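Oligopeptide-binding protein oppA (Lactococcus lactis subsp. cremoris, PDB 3FTO) captures extracellular oligopeptides as the binding protein of the OppABCDF ABC transporter, which takes up peptides and is essential for growth in milk. Local coordinates at residues S158-P163 and I171-K176; L295-M300 and P362-Q367; D498-K503 and N531-V536. One frame throughout, in Å; residues are numbered along the deposited sequence.

Contact 1. Residues S158-P163 and I171-K176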
ATOM      1  N   SER A 158      27.069  -6.694  12.425  1.00 36.79           N
ATOM      2  CA  SER A 158      28.318  -6.379  11.755  1.00 36.82           C
ATOM      3  C   SER A 158      28.156  -5.500  10.524  1.00 36.95           C
ATOM      4  O   SER A 158      28.994  -4.692  10.224  1.00 37.09           O
ATOM      5  CB  SER A 158      29.055  -7.649  11.409  1.00 36.75           C
ATOM      6  OG  SER A 158      28.252  -8.492  10.653  1.00 36.60           O
ATOM      7  N   GLY A 159      27.061  -5.675   9.818  1.00 37.03           N
ATOM      8  CA  GLY A 159      26.765  -4.910   8.639  1.00 37.13           C
ATOM      9  C   GLY A 159      26.495  -3.443   8.874  1.00 37.22           C
ATOM     10  O   GLY A 159      26.493  -2.677   7.947  1.00 37.23           O
ATOM     11  N   ILE A 160      26.259  -3.066  10.119  1.00 37.32           N
ATOM     12  CA  ILE A 160      25.954  -1.704  10.446  1.00 37.43           C
ATOM     13  C   ILE A 160      27.089  -1.067  11.196  1.00 37.62           C
ATOM     14  O   ILE A 160      27.500  -1.546  12.217  1.00 37.63           O
ATOM     15  CB  ILE A 160      24.654  -1.595  11.245  1.00 37.41           C
ATOM     16  CG1 ILE A 160      23.464  -1.882  10.344  1.00 37.31           C
ATOM     17  CG2 ILE A 160      24.525  -0.253  11.882  1.00 37.35           C
ATOM     18  CD1 ILE A 160      22.190  -2.134  11.068  1.00 37.23           C
ATOM     19  N   THR A 161      27.607   0.024  10.660  1.00 37.81           N
ATOM     20  CA  THR A 161      28.725   0.705  11.281  1.00 37.97           C
ATOM     21  C   THR A 161      28.586   2.211  11.388  1.00 38.14           C
ATOM     22  O   THR A 161      27.785   2.819  10.716  1.00 38.13           O
ATOM     23  CB  THR A 161      30.038   0.388  10.592  1.00 37.98           C
ATOM     24  OG1 THR A 161      29.974   0.747   9.216  1.00 37.93           O
ATOM     25  CG2 THR A 161      30.344  -1.055  10.739  1.00 38.04           C
ATOM     26  N   PHE A 162      29.378   2.811  12.252  1.00 38.34           N
ATOM     27  CA  PHE A 162      29.311   4.246  12.392  1.00 38.46           C
ATOM     28  C   PHE A 162      30.653   4.885  12.155  1.00 38.65           C
ATOM     29  O   PHE A 162      31.545   4.765  12.957  1.00 38.66           O
ATOM     30  CB  PHE A 162      28.769   4.613  13.767  1.00 38.45           C
ATOM     31  CG  PHE A 162      27.691   3.702  14.273  1.00 38.36           C
ATOM     32  CD1 PHE A 162      26.432   3.693  13.704  1.00 38.42           C
ATOM     33  CD2 PHE A 162      27.926   2.867  15.328  1.00 38.24           C
ATOM     34  CE1 PHE A 162      25.446   2.869  14.177  1.00 38.28           C
ATOM     35  CE2 PHE A 162      26.941   2.043  15.802  1.00 38.34           C
ATOM     36  CZ  PHE A 162      25.697   2.045  15.225  1.00 38.22           C
ATOM     37  N   PRO A 163      30.770   5.617  11.062  1.00 38.92           N
ATOM     38  CA  PRO A 163      32.019   6.287  10.711  1.00 39.08           C
ATOM     39  C   PRO A 163      32.471   7.315  11.747  1.00 39.29           C
ATOM     40  O   PRO A 163      33.656   7.433  11.991  1.00 39.46           O
ATOM     41  CB  PRO A 163      31.677   6.962   9.394  1.00 39.08           C
ATOM     42  CG  PRO A 163      30.633   6.178   8.841  1.00 38.99           C
ATOM     43  CD  PRO A 163      29.852   5.575   9.923  1.00 38.86           C
ATOM     44  N   ILE A 171      25.532   6.711   9.376  1.00 38.47           N
ATOM     45  CA  ILE A 171      25.453   5.285   9.505  1.00 38.49           C
ATOM     46  C   ILE A 171      25.793   4.608   8.225  1.00 38.51           C
ATOM     47  O   ILE A 171      25.344   5.011   7.201  1.00 38.45           O
ATOM     48  CB  ILE A 171      24.053   4.815   9.912  1.00 38.51           C
ATOM     49  CG1 ILE A 171      23.550   5.583  11.124  1.00 38.60           C
ATOM     50  CG2 ILE A 171      24.073   3.345  10.185  1.00 38.45           C
ATOM     51  CD1 ILE A 171      22.745   6.795  10.769  1.00 38.86           C
ATOM     52  N   LYS A 172      26.575   3.550   8.283  1.00 38.61           N
ATOM     53  CA  LYS A 172      26.840   2.784   7.081  1.00 38.68           C
ATOM     54  C   LYS A 172      26.178   1.436   7.151  1.00 38.61           C
ATOM     55  O   LYS A 172      26.282   0.737   8.133  1.00 38.53           O
ATOM     56  CB  LYS A 172      28.326   2.599   6.839  1.00 38.78           C
ATOM     57  CG  LYS A 172      29.016   3.784   6.350  1.00 39.10           C
ATOM     58  CD  LYS A 172      28.607   4.101   4.983  1.00 39.63           C
ATOM     59  CE  LYS A 172      29.513   5.164   4.428  1.00 39.91           C
ATOM     60  NZ  LYS A 172      30.912   4.755   4.535  1.00 40.15           N
ATOM     61  N   VAL A 173      25.503   1.079   6.079  1.00 38.61           N
ATOM     62  CA  VAL A 173      24.821  -0.190   6.002  1.00 38.62           C
ATOM     63  C   VAL A 173      25.317  -1.064   4.883  1.00 38.67           C
ATOM     64  O   VAL A 173      25.201  -0.741   3.727  1.00 38.67           O
ATOM     65  CB  VAL A 173      23.327   0.002   5.851  1.00 38.58           C
ATOM     66  CG1 VAL A 173      22.646  -1.317   5.795  1.00 38.61           C
ATOM     67  CG2 VAL A 173      22.791   0.813   6.986  1.00 38.55           C
ATOM     68  N   GLN A 174      25.848  -2.208   5.248  1.00 38.74           N
ATOM     69  CA  GLN A 174      26.423  -3.108   4.279  1.00 38.82           C
ATOM     70  C   GLN A 174      25.530  -4.271   3.909  1.00 38.70           C
ATOM     71  O   GLN A 174      25.107  -5.003   4.736  1.00 38.65           O
ATOM     72  CB  GLN A 174      27.735  -3.634   4.810  1.00 38.92           C
ATOM     73  CG  GLN A 174      28.431  -4.562   3.904  1.00 39.37           C
ATOM     74  CD  GLN A 174      29.302  -3.852   2.940  1.00 39.92           C
ATOM     75  OE1 GLN A 174      30.014  -2.929   3.296  1.00 40.72           O
ATOM     76  NE2 GLN A 174      29.261  -4.272   1.715  1.00 39.93           N
ATOM     77  N   PHE A 175      25.271  -4.400   2.621  1.00 38.68           N
ATOM     78  CA  PHE A 175      24.418  -5.419   2.050  1.00 38.65           C
ATOM     79  C   PHE A 175      25.210  -6.521   1.348  1.00 38.73           C
ATOM     80  O   PHE A 175      26.307  -6.304   0.890  1.00 38.76           O
ATOM     81  CB  PHE A 175      23.457  -4.820   1.017  1.00 38.60           C
ATOM     82  CG  PHE A 175      22.644  -3.682   1.518  1.00 38.46           C
ATOM     83  CD1 PHE A 175      21.542  -3.893   2.307  1.00 38.31           C
ATOM     84  CD2 PHE A 175      22.974  -2.394   1.190  1.00 38.37           C
ATOM     85  CE1 PHE A 175      20.806  -2.858   2.737  1.00 38.32           C
ATOM     86  CE2 PHE A 175      22.236  -1.364   1.633  1.00 38.37           C
ATOM     87  CZ  PHE A 175      21.155  -1.590   2.406  1.00 38.30           C
ATOM     88  N   LYS A 176      24.649  -7.715   1.295  1.00 38.85           N
ATOM     89  CA  LYS A 176      25.184  -8.755   0.439  1.00 38.94           C
ATOM     90  C   LYS A 176      25.029  -8.469  -1.058  1.00 38.96           C
ATOM     91  O   LYS A 176      25.929  -8.720  -1.823  1.00 38.98           O
ATOM     92  CB  LYS A 176      24.591 -10.095   0.776  1.00 38.96           C
ATOM     93  CG  LYS A 176      24.945 -10.638   2.103  1.00 39.19           C
ATOM     94  CD  LYS A 176      23.935 -11.687   2.476  1.00 39.44           C
ATOM     95  CE  LYS A 176      23.832 -11.862   3.937  1.00 39.69           C
ATOM     96  NZ  LYS A 176      24.792 -12.860   4.387  1.00 40.04           N
TER
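Gly-159 O is approached by two neighbouring donors of the other strand: Gln-174 N bonds to Gly-159 O at 2.8 Å, and the Val-173 CA hydrogen adds a weaker contact to the same oxygen. On the opposite strand, Lys-172 O is met in the same way: Thr-161 N bonds to it at 2.9 Å, with the CA hydrogen of Ile-160 as a second, softer partner. Lys-172 N returns a nearly straight bond (178°) to Thr-161 O at 2.8 Å, which makes Thr-161 and Lys-172 an antiparallel hydrogen-bonded pair beside the non-hydrogen-bonded pair of Ile-160 and Val-173. On the apolar face, Ile-160 CG2 and Ile-171 CG2 lie side by side at 4.0 Å, each methyl turned opposite its own backbone N. Phe-162 CE1 reaches the same Ile-171 CG2 at 4.2 Å, obliquely to the ring. Helix 116-127 packs over this face through Ala-116, Tyr-119 and Glu-120. The other face carries Thr-161 and Lys-172. With chi1 at 58°, Thr-161 OG1 stands between its backbone N and carbonyl carbon and rests on Lys-172 CB at 3.4 Å. Pro-163 CG meets Lys-172 CG at 3.8 Å, the two side chains crossing at about a right angle. Gln-174 turns its amide away, and its NE2 bonds to Ser-95 O. The arrangement is an antiparallel beta hairpin in which the short strand 160-161 forms one edge of a four-stranded sheet, while strand 170-174 pairs on its far side with strand 97-102.

Contact 2. Residues L295-M300 and P362-Q367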
ATOM      1  N   LEU A 295     -11.484  16.222  -1.465  1.00 42.24           N
ATOM      2  CA  LEU A 295     -10.244  15.963  -2.163  1.00 41.96           C
ATOM      3  C   LEU A 295     -10.134  14.497  -2.524  1.00 41.70           C
ATOM      4  O   LEU A 295     -10.636  13.654  -1.832  1.00 41.60           O
ATOM      5  CB  LEU A 295      -9.053  16.403  -1.320  1.00 41.91           C
ATOM      6  CG  LEU A 295      -8.973  17.886  -1.036  1.00 41.85           C
ATOM      7  CD1 LEU A 295      -7.740  18.239  -0.322  1.00 41.76           C
ATOM      8  CD2 LEU A 295      -9.093  18.681  -2.287  1.00 41.83           C
ATOM      9  N   GLY A 296      -9.520  14.220  -3.658  1.00 41.42           N
ATOM     10  CA  GLY A 296      -9.323  12.859  -4.100  1.00 41.20           C
ATOM     11  C   GLY A 296      -7.939  12.597  -4.606  1.00 40.98           C
ATOM     12  O   GLY A 296      -7.370  13.425  -5.244  1.00 41.02           O
ATOM     13  N   GLN A 297      -7.397  11.430  -4.312  1.00 40.74           N
ATOM     14  CA  GLN A 297      -6.081  11.038  -4.756  1.00 40.54           C
ATOM     15  C   GLN A 297      -6.057   9.551  -5.099  1.00 40.40           C
ATOM     16  O   GLN A 297      -6.669   8.756  -4.436  1.00 40.33           O
ATOM     17  CB  GLN A 297      -5.060  11.405  -3.669  1.00 40.51           C
ATOM     18  CG  GLN A 297      -3.607  11.031  -3.912  1.00 40.39           C
ATOM     19  CD  GLN A 297      -3.045  11.637  -5.159  1.00 40.25           C
ATOM     20  OE1 GLN A 297      -3.406  11.259  -6.244  1.00 40.15           O
ATOM     21  NE2 GLN A 297      -2.158  12.583  -5.004  1.00 39.98           N
ATOM     22  N   GLN A 298      -5.320   9.176  -6.125  1.00 40.27           N
ATOM     23  CA  GLN A 298      -5.221   7.775  -6.488  1.00 40.20           C
ATOM     24  C   GLN A 298      -4.359   6.963  -5.541  1.00 40.15           C
ATOM     25  O   GLN A 298      -3.223   7.287  -5.292  1.00 40.04           O
ATOM     26  CB  GLN A 298      -4.717   7.602  -7.919  1.00 40.15           C
ATOM     27  CG  GLN A 298      -4.884   6.191  -8.449  1.00 40.02           C
ATOM     28  CD  GLN A 298      -4.418   6.035  -9.861  1.00 39.88           C
ATOM     29  OE1 GLN A 298      -3.242   6.107 -10.128  1.00 39.87           O
ATOM     30  NE2 GLN A 298      -5.338   5.828 -10.769  1.00 39.56           N
ATOM     31  N   ALA A 299      -4.937   5.874  -5.056  1.00 40.11           N
ATOM     32  CA  ALA A 299      -4.324   4.972  -4.108  1.00 40.16           C
ATOM     33  C   ALA A 299      -3.206   4.085  -4.648  1.00 40.20           C
ATOM     34  O   ALA A 299      -3.149   3.798  -5.813  1.00 40.08           O
ATOM     35  CB  ALA A 299      -5.378   4.124  -3.506  1.00 40.18           C
HETATM   36  N   MSE A 300      -2.347   3.618  -3.763  1.00 40.29           N
HETATM   37  CA  MSE A 300      -1.331   2.660  -4.128  1.00 40.48           C
HETATM   38  C   MSE A 300      -1.976   1.285  -4.118  1.00 39.95           C
HETATM   39  O   MSE A 300      -1.636   0.449  -3.336  1.00 39.93           O
HETATM   40  CB  MSE A 300      -0.192   2.724  -3.123  1.00 40.90           C
HETATM   41  CG  MSE A 300       0.505   4.075  -3.039  1.00 42.52           C
HETATM   42 SE   MSE A 300       1.961   4.192  -1.826  0.90 47.41          SE
HETATM   43  CE  MSE A 300       1.755   5.949  -1.237  1.00 46.73           C
ATOM     44  N   PRO A 362      -0.775   1.150 -10.740  1.00 31.70           N
ATOM     45  CA  PRO A 362      -1.475   2.419 -10.976  1.00 31.80           C
ATOM     46  C   PRO A 362      -0.542   3.575 -11.339  1.00 31.86           C
ATOM     47  O   PRO A 362       0.570   3.583 -10.900  1.00 31.85           O
ATOM     48  CB  PRO A 362      -2.169   2.679  -9.647  1.00 31.84           C
ATOM     49  CG  PRO A 362      -1.389   1.952  -8.664  1.00 31.75           C
ATOM     50  CD  PRO A 362      -0.662   0.853  -9.308  1.00 31.70           C
ATOM     51  N   PRO A 363      -1.028   4.537 -12.103  1.00 31.98           N
ATOM     52  CA  PRO A 363      -0.215   5.535 -12.807  1.00 32.13           C
ATOM     53  C   PRO A 363       0.541   6.534 -11.911  1.00 32.30           C
ATOM     54  O   PRO A 363       1.471   7.162 -12.362  1.00 32.41           O
ATOM     55  CB  PRO A 363      -1.208   6.234 -13.734  1.00 32.11           C
ATOM     56  CG  PRO A 363      -2.495   5.573 -13.549  1.00 32.08           C
ATOM     57  CD  PRO A 363      -2.403   4.470 -12.600  1.00 32.01           C
ATOM     58  N   ILE A 364       0.158   6.601 -10.646  1.00 32.43           N
ATOM     59  CA  ILE A 364       0.809   7.423  -9.657  1.00 32.59           C
ATOM     60  C   ILE A 364       2.238   6.977  -9.452  1.00 32.72           C
ATOM     61  O   ILE A 364       3.038   7.741  -8.995  1.00 32.57           O
ATOM     62  CB  ILE A 364       0.076   7.431  -8.311  1.00 32.63           C
ATOM     63  CG1 ILE A 364      -0.166   6.007  -7.840  1.00 32.68           C
ATOM     64  CG2 ILE A 364      -1.181   8.260  -8.389  1.00 32.64           C
ATOM     65  CD1 ILE A 364      -0.513   5.909  -6.449  1.00 32.87           C
ATOM     66  N   PHE A 365       2.538   5.731  -9.805  1.00 32.97           N
ATOM     67  CA  PHE A 365       3.896   5.262  -9.914  1.00 33.17           C
ATOM     68  C   PHE A 365       4.399   5.667 -11.291  1.00 33.46           C
ATOM     69  O   PHE A 365       4.456   4.864 -12.182  1.00 33.58           O
ATOM     70  CB  PHE A 365       3.960   3.754  -9.774  1.00 33.19           C
ATOM     71  CG  PHE A 365       3.598   3.247  -8.425  1.00 33.20           C
ATOM     72  CD1 PHE A 365       4.536   3.133  -7.443  1.00 33.35           C
ATOM     73  CD2 PHE A 365       2.327   2.846  -8.148  1.00 33.19           C
ATOM     74  CE1 PHE A 365       4.200   2.669  -6.210  1.00 33.40           C
ATOM     75  CE2 PHE A 365       2.007   2.379  -6.933  1.00 33.38           C
ATOM     76  CZ  PHE A 365       2.954   2.287  -5.963  1.00 33.29           C
ATOM     77  N   LYS A 366       4.781   6.930 -11.429  1.00 33.73           N
ATOM     78  CA  LYS A 366       5.026   7.583 -12.698  1.00 33.94           C
ATOM     79  C   LYS A 366       6.134   6.918 -13.481  1.00 34.05           C
ATOM     80  O   LYS A 366       6.104   6.844 -14.681  1.00 34.04           O
ATOM     81  CB  LYS A 366       5.420   9.033 -12.457  1.00 34.03           C
ATOM     82  CG  LYS A 366       4.335   9.923 -11.915  1.00 34.43           C
ATOM     83  CD  LYS A 366       4.872  11.063 -11.067  1.00 34.70           C
ATOM     84  CE  LYS A 366       4.600  12.392 -11.706  1.00 34.86           C
ATOM     85  NZ  LYS A 366       3.286  12.935 -11.330  1.00 35.16           N
ATOM     86  N   GLN A 367       7.120   6.451 -12.754  1.00 34.25           N
ATOM     87  CA  GLN A 367       8.290   5.865 -13.315  1.00 34.46           C
ATOM     88  C   GLN A 367       8.227   4.344 -13.491  1.00 34.42           C
ATOM     89  O   GLN A 367       9.179   3.753 -13.918  1.00 34.44           O
ATOM     90  CB  GLN A 367       9.504   6.276 -12.479  1.00 34.60           C
ATOM     91  CG  GLN A 367      10.434   7.313 -13.139  1.00 35.13           C
ATOM     92  CD  GLN A 367       9.715   8.513 -13.733  1.00 35.83           C
ATOM     93  OE1 GLN A 367       9.482   8.584 -14.924  1.00 36.47           O
ATOM     94  NE2 GLN A 367       9.361   9.454 -12.894  1.00 36.27           N
TER
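Gln-298 OE1 reaches into the turn 362-365 and is surrounded by three of its residues. Pro-363 CD is closest to Gln-298 OE1, at 3.1 Å, Ile-364 CG2 lies 3.5 Å from that oxygen, and Pro-362 CB borders it too. Ile-364 N gives the same oxygen a weak, bent hydrogen bond of 3.5 Å (143°). The glutamine gets there with CG anti to its backbone N (chi1 -167°) and the chain extended beyond, crossing the Pro-363 ring at about a right angle. Replacing Gln-298 by alanine would probably leave Ile-364 N without this acceptor and open a gap against both prolines. Ile-364 answers in the other direction: its CD1 methyl sits against the backbone of 298-299, 3.3 Å from Gln-298 O and 3.4 Å from Ala-299 O. Met-300, present as selenomethionine, brings its CG to Ile-364 CD1 at 4.0 Å and obliquely to Phe-365 CZ at 4.2 Å. Behind this first shell, Phe-365 N bonds to Pro-362 O at 3.1 Å and closes a type I beta turn, followed by an inverse gamma turn centred on Phe-365. On the strand side, Gln-297 OE1 accepts Gln-298 N in plane on a lone pair, while Gln-297 NE2 holds Leu-557 O. Tyr-559 OH bonds to Gln-298 O, and Phe-541 touches both Gln-298 and Pro-363. The contact thus seats a proline-rich type I turn on strand 292-307, a long strand paired with strand 536-553 in the large mixed sheet, consistent with the connecting strands between the lobes of family 5 solute-binding proteins.

Contact 3. Residues D498-K503 and N531-V536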
ATOM      1  N   ASP A 498       5.682 -18.823 -15.645  1.00 29.51           N
ATOM      2  CA  ASP A 498       6.016 -18.491 -17.000  1.00 29.59           C
ATOM      3  C   ASP A 498       7.467 -18.079 -17.065  1.00 29.73           C
ATOM      4  O   ASP A 498       7.913 -17.299 -16.286  1.00 29.79           O
ATOM      5  CB  ASP A 498       5.085 -17.390 -17.478  1.00 29.53           C
ATOM      6  CG  ASP A 498       5.242 -17.075 -18.919  1.00 29.45           C
ATOM      7  OD1 ASP A 498       4.303 -17.227 -19.659  1.00 29.09           O
ATOM      8  OD2 ASP A 498       6.292 -16.637 -19.307  1.00 29.65           O
ATOM      9  N   SER A 499       8.201 -18.633 -18.003  1.00 29.91           N
ATOM     10  CA  SER A 499       9.588 -18.259 -18.183  1.00 30.06           C
ATOM     11  C   SER A 499       9.805 -16.800 -18.579  1.00 30.18           C
ATOM     12  O   SER A 499      10.716 -16.193 -18.107  1.00 30.11           O
ATOM     13  CB  SER A 499      10.269 -19.176 -19.191  1.00 30.05           C
ATOM     14  OG  SER A 499      10.558 -20.411 -18.629  1.00 30.10           O
ATOM     15  N   GLU A 500       8.985 -16.286 -19.484  1.00 30.38           N
ATOM     16  CA  GLU A 500       9.070 -14.905 -19.907  1.00 30.58           C
ATOM     17  C   GLU A 500       8.755 -13.948 -18.768  1.00 30.53           C
ATOM     18  O   GLU A 500       9.426 -12.981 -18.580  1.00 30.50           O
ATOM     19  CB  GLU A 500       8.201 -14.622 -21.142  1.00 30.70           C
ATOM     20  CG  GLU A 500       8.209 -13.149 -21.578  1.00 31.42           C
ATOM     21  CD  GLU A 500       7.554 -12.868 -22.926  1.00 32.40           C
ATOM     22  OE1 GLU A 500       6.528 -13.438 -23.216  1.00 33.55           O
ATOM     23  OE2 GLU A 500       8.055 -12.055 -23.700  1.00 33.07           O
ATOM     24  N   ILE A 501       7.727 -14.254 -17.999  1.00 30.51           N
ATOM     25  CA  ILE A 501       7.371 -13.450 -16.841  1.00 30.40           C
ATOM     26  C   ILE A 501       8.457 -13.461 -15.763  1.00 30.37           C
ATOM     27  O   ILE A 501       8.715 -12.468 -15.154  1.00 30.32           O
ATOM     28  CB  ILE A 501       5.974 -13.803 -16.282  1.00 30.31           C
ATOM     29  CG1 ILE A 501       4.882 -13.425 -17.275  1.00 30.29           C
ATOM     30  CG2 ILE A 501       5.730 -13.137 -14.981  1.00 30.27           C
ATOM     31  CD1 ILE A 501       4.867 -11.994 -17.712  1.00 30.23           C
ATOM     32  N   THR A 502       9.077 -14.602 -15.544  1.00 30.41           N
ATOM     33  CA  THR A 502      10.158 -14.706 -14.596  1.00 30.45           C
ATOM     34  C   THR A 502      11.350 -13.889 -15.019  1.00 30.49           C
ATOM     35  O   THR A 502      12.011 -13.260 -14.228  1.00 30.54           O
ATOM     36  CB  THR A 502      10.614 -16.140 -14.413  1.00 30.42           C
ATOM     37  OG1 THR A 502       9.647 -16.834 -13.657  1.00 30.63           O
ATOM     38  CG2 THR A 502      11.886 -16.163 -13.691  1.00 30.33           C
ATOM     39  N   LYS A 503      11.608 -13.940 -16.305  1.00 30.50           N
ATOM     40  CA  LYS A 503      12.656 -13.168 -16.909  1.00 30.56           C
ATOM     41  C   LYS A 503      12.353 -11.700 -16.732  1.00 30.27           C
ATOM     42  O   LYS A 503      13.220 -10.949 -16.373  1.00 30.16           O
ATOM     43  CB  LYS A 503      12.792 -13.514 -18.383  1.00 30.72           C
ATOM     44  CG  LYS A 503      14.098 -13.136 -18.986  1.00 31.61           C
ATOM     45  CD  LYS A 503      14.656 -14.234 -19.855  1.00 32.75           C
ATOM     46  CE  LYS A 503      15.926 -13.805 -20.549  1.00 33.34           C
ATOM     47  NZ  LYS A 503      15.596 -13.079 -21.772  1.00 34.14           N
ATOM     48  N   ASN A 531      -0.544  -8.748 -19.317  1.00 31.30           N
ATOM     49  CA  ASN A 531      -1.812  -8.554 -19.974  1.00 31.25           C
ATOM     50  C   ASN A 531      -2.046  -9.474 -21.141  1.00 31.31           C
ATOM     51  O   ASN A 531      -3.113  -9.991 -21.281  1.00 31.31           O
ATOM     52  CB  ASN A 531      -2.004  -7.109 -20.397  1.00 31.23           C
ATOM     53  CG  ASN A 531      -2.403  -6.241 -19.269  1.00 31.24           C
ATOM     54  OD1 ASN A 531      -2.664  -6.716 -18.201  1.00 31.12           O
ATOM     55  ND2 ASN A 531      -2.420  -4.966 -19.485  1.00 30.64           N
ATOM     56  N   LYS A 532      -1.039  -9.652 -21.978  1.00 31.30           N
ATOM     57  CA  LYS A 532      -1.141 -10.540 -23.096  1.00 31.38           C
ATOM     58  C   LYS A 532      -1.322 -12.007 -22.712  1.00 31.23           C
ATOM     59  O   LYS A 532      -2.158 -12.683 -23.251  1.00 31.19           O
ATOM     60  CB  LYS A 532       0.048 -10.355 -24.024  1.00 31.52           C
ATOM     61  CG  LYS A 532       0.276 -11.485 -24.958  1.00 32.12           C
ATOM     62  CD  LYS A 532       1.628 -11.425 -25.590  1.00 32.89           C
ATOM     63  CE  LYS A 532       2.703 -11.416 -24.559  1.00 33.32           C
ATOM     64  NZ  LYS A 532       3.986 -11.771 -25.147  1.00 33.86           N
ATOM     65  N   LYS A 533      -0.531 -12.469 -21.768  1.00 31.09           N
ATOM     66  CA  LYS A 533      -0.694 -13.776 -21.184  1.00 31.00           C
ATOM     67  C   LYS A 533      -1.984 -13.935 -20.427  1.00 30.95           C
ATOM     68  O   LYS A 533      -2.610 -14.935 -20.500  1.00 30.95           O
ATOM     69  CB  LYS A 533       0.492 -14.126 -20.316  1.00 30.97           C
ATOM     70  CG  LYS A 533       1.664 -14.472 -21.143  1.00 30.93           C
ATOM     71  CD  LYS A 533       2.945 -14.281 -20.453  1.00 31.03           C
ATOM     72  CE  LYS A 533       4.111 -14.494 -21.406  1.00 31.01           C
ATOM     73  NZ  LYS A 533       3.975 -15.697 -22.213  1.00 30.73           N
ATOM     74  N   ALA A 534      -2.373 -12.912 -19.707  1.00 30.90           N
ATOM     75  CA  ALA A 534      -3.602 -12.912 -18.978  1.00 30.86           C
ATOM     76  C   ALA A 534      -3.760 -14.060 -17.977  1.00 30.87           C
ATOM     77  O   ALA A 534      -4.814 -14.607 -17.841  1.00 30.84           O
ATOM     78  CB  ALA A 534      -4.763 -12.839 -19.920  1.00 30.91           C
ATOM     79  N   TYR A 535      -2.704 -14.404 -17.272  1.00 30.84           N
ATOM     80  CA  TYR A 535      -2.831 -15.304 -16.138  1.00 30.92           C
ATOM     81  C   TYR A 535      -3.682 -14.646 -15.059  1.00 31.10           C
ATOM     82  O   TYR A 535      -4.397 -15.300 -14.349  1.00 31.07           O
ATOM     83  CB  TYR A 535      -1.485 -15.748 -15.579  1.00 30.85           C
ATOM     84  CG  TYR A 535      -0.563 -16.363 -16.582  1.00 30.49           C
ATOM     85  CD1 TYR A 535      -0.918 -17.483 -17.279  1.00 30.24           C
ATOM     86  CD2 TYR A 535       0.682 -15.840 -16.802  1.00 30.23           C
ATOM     87  CE1 TYR A 535      -0.090 -18.031 -18.163  1.00 30.16           C
ATOM     88  CE2 TYR A 535       1.514 -16.389 -17.688  1.00 30.28           C
ATOM     89  CZ  TYR A 535       1.128 -17.486 -18.362  1.00 30.14           C
ATOM     90  OH  TYR A 535       1.969 -18.021 -19.249  1.00 30.26           O
ATOM     91  N   VAL A 536      -3.546 -13.336 -14.954  1.00 31.29           N
ATOM     92  CA  VAL A 536      -4.371 -12.462 -14.160  1.00 31.44           C
ATOM     93  C   VAL A 536      -4.753 -11.256 -15.024  1.00 31.57           C
ATOM     94  O   VAL A 536      -4.046 -10.919 -15.927  1.00 31.55           O
ATOM     95  CB  VAL A 536      -3.670 -11.992 -12.856  1.00 31.45           C
ATOM     96  CG1 VAL A 536      -3.229 -13.118 -12.042  1.00 31.50           C
ATOM     97  CG2 VAL A 536      -2.540 -11.074 -13.136  1.00 31.47           C
TER
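Asp-498 OD1 binds both Lys-533 NZ and Tyr-535 OH, and here the contact is tight. Lys-533 NZ lies 3.0 Å from Asp-498 OD1, meeting it on the syn side in a hydrogen-bonded salt bridge. The hydroxyl of Tyr-535 donates to the same oxygen, modelled so short that its exact length is doubtful. OD1 lies in the plane of the phenol ring at its edge, and the carboxylate is turned 58° against that ring. Lys-533 CB sits 3.6 Å above one face of the Tyr-535 ring, toward its rim, and Lys-533 CD slides past Ile-501 CG1 at 3.8 Å. The other oxygen, OD2, caps the helix: Ile-501 N reaches Asp-498 OD2 at 3.1 Å from above the carboxylate plane, with weaker help from Glu-500 N. The lysine and the helix start would be expected to favour the charged carboxylate. The outer side is looser. Glu-500, its chain extended, brings OE1 to 3.6 Å from Lys-533 NZ, and a long ion pair of equal length joins Glu-500 OE1 to NZ of the exposed Lys-532, which also has a long, weak ion pair with Asp-529. The contact ties the N-terminus of helix 499-508 to the C-terminus of helix 516-533, just before strand 536-553; Tyr-535 stacks on Phe-496 and touches Arg-333 of helix 330-339, while Val-536 packs against Leu-304 and Tyr-306 of strand 292-307.

In the fold
All three contacts are partly buried, but at different depths: the centre of contact 2 lies about 11 Å from the centre of the chain, that of contact 3 about 23 Å and that of contact 1 about 28 Å. Contact 1 is local, a hairpin built on main-chain hydrogen bonds. Contact 2 bridges distant parts of the sequence with little polar bonding of its own, relying on close packing of a turn against a strand. Contact 3 is the charged one, joining two helix ends. Contacts 2 and 3 border the same large mixed sheet through strands 292-307 and 536-553, with nearest atoms about 11 Å apart, whereas contact 1 belongs to a separate antiparallel sheet, its nearest atoms about 19 Å from those of either other contact.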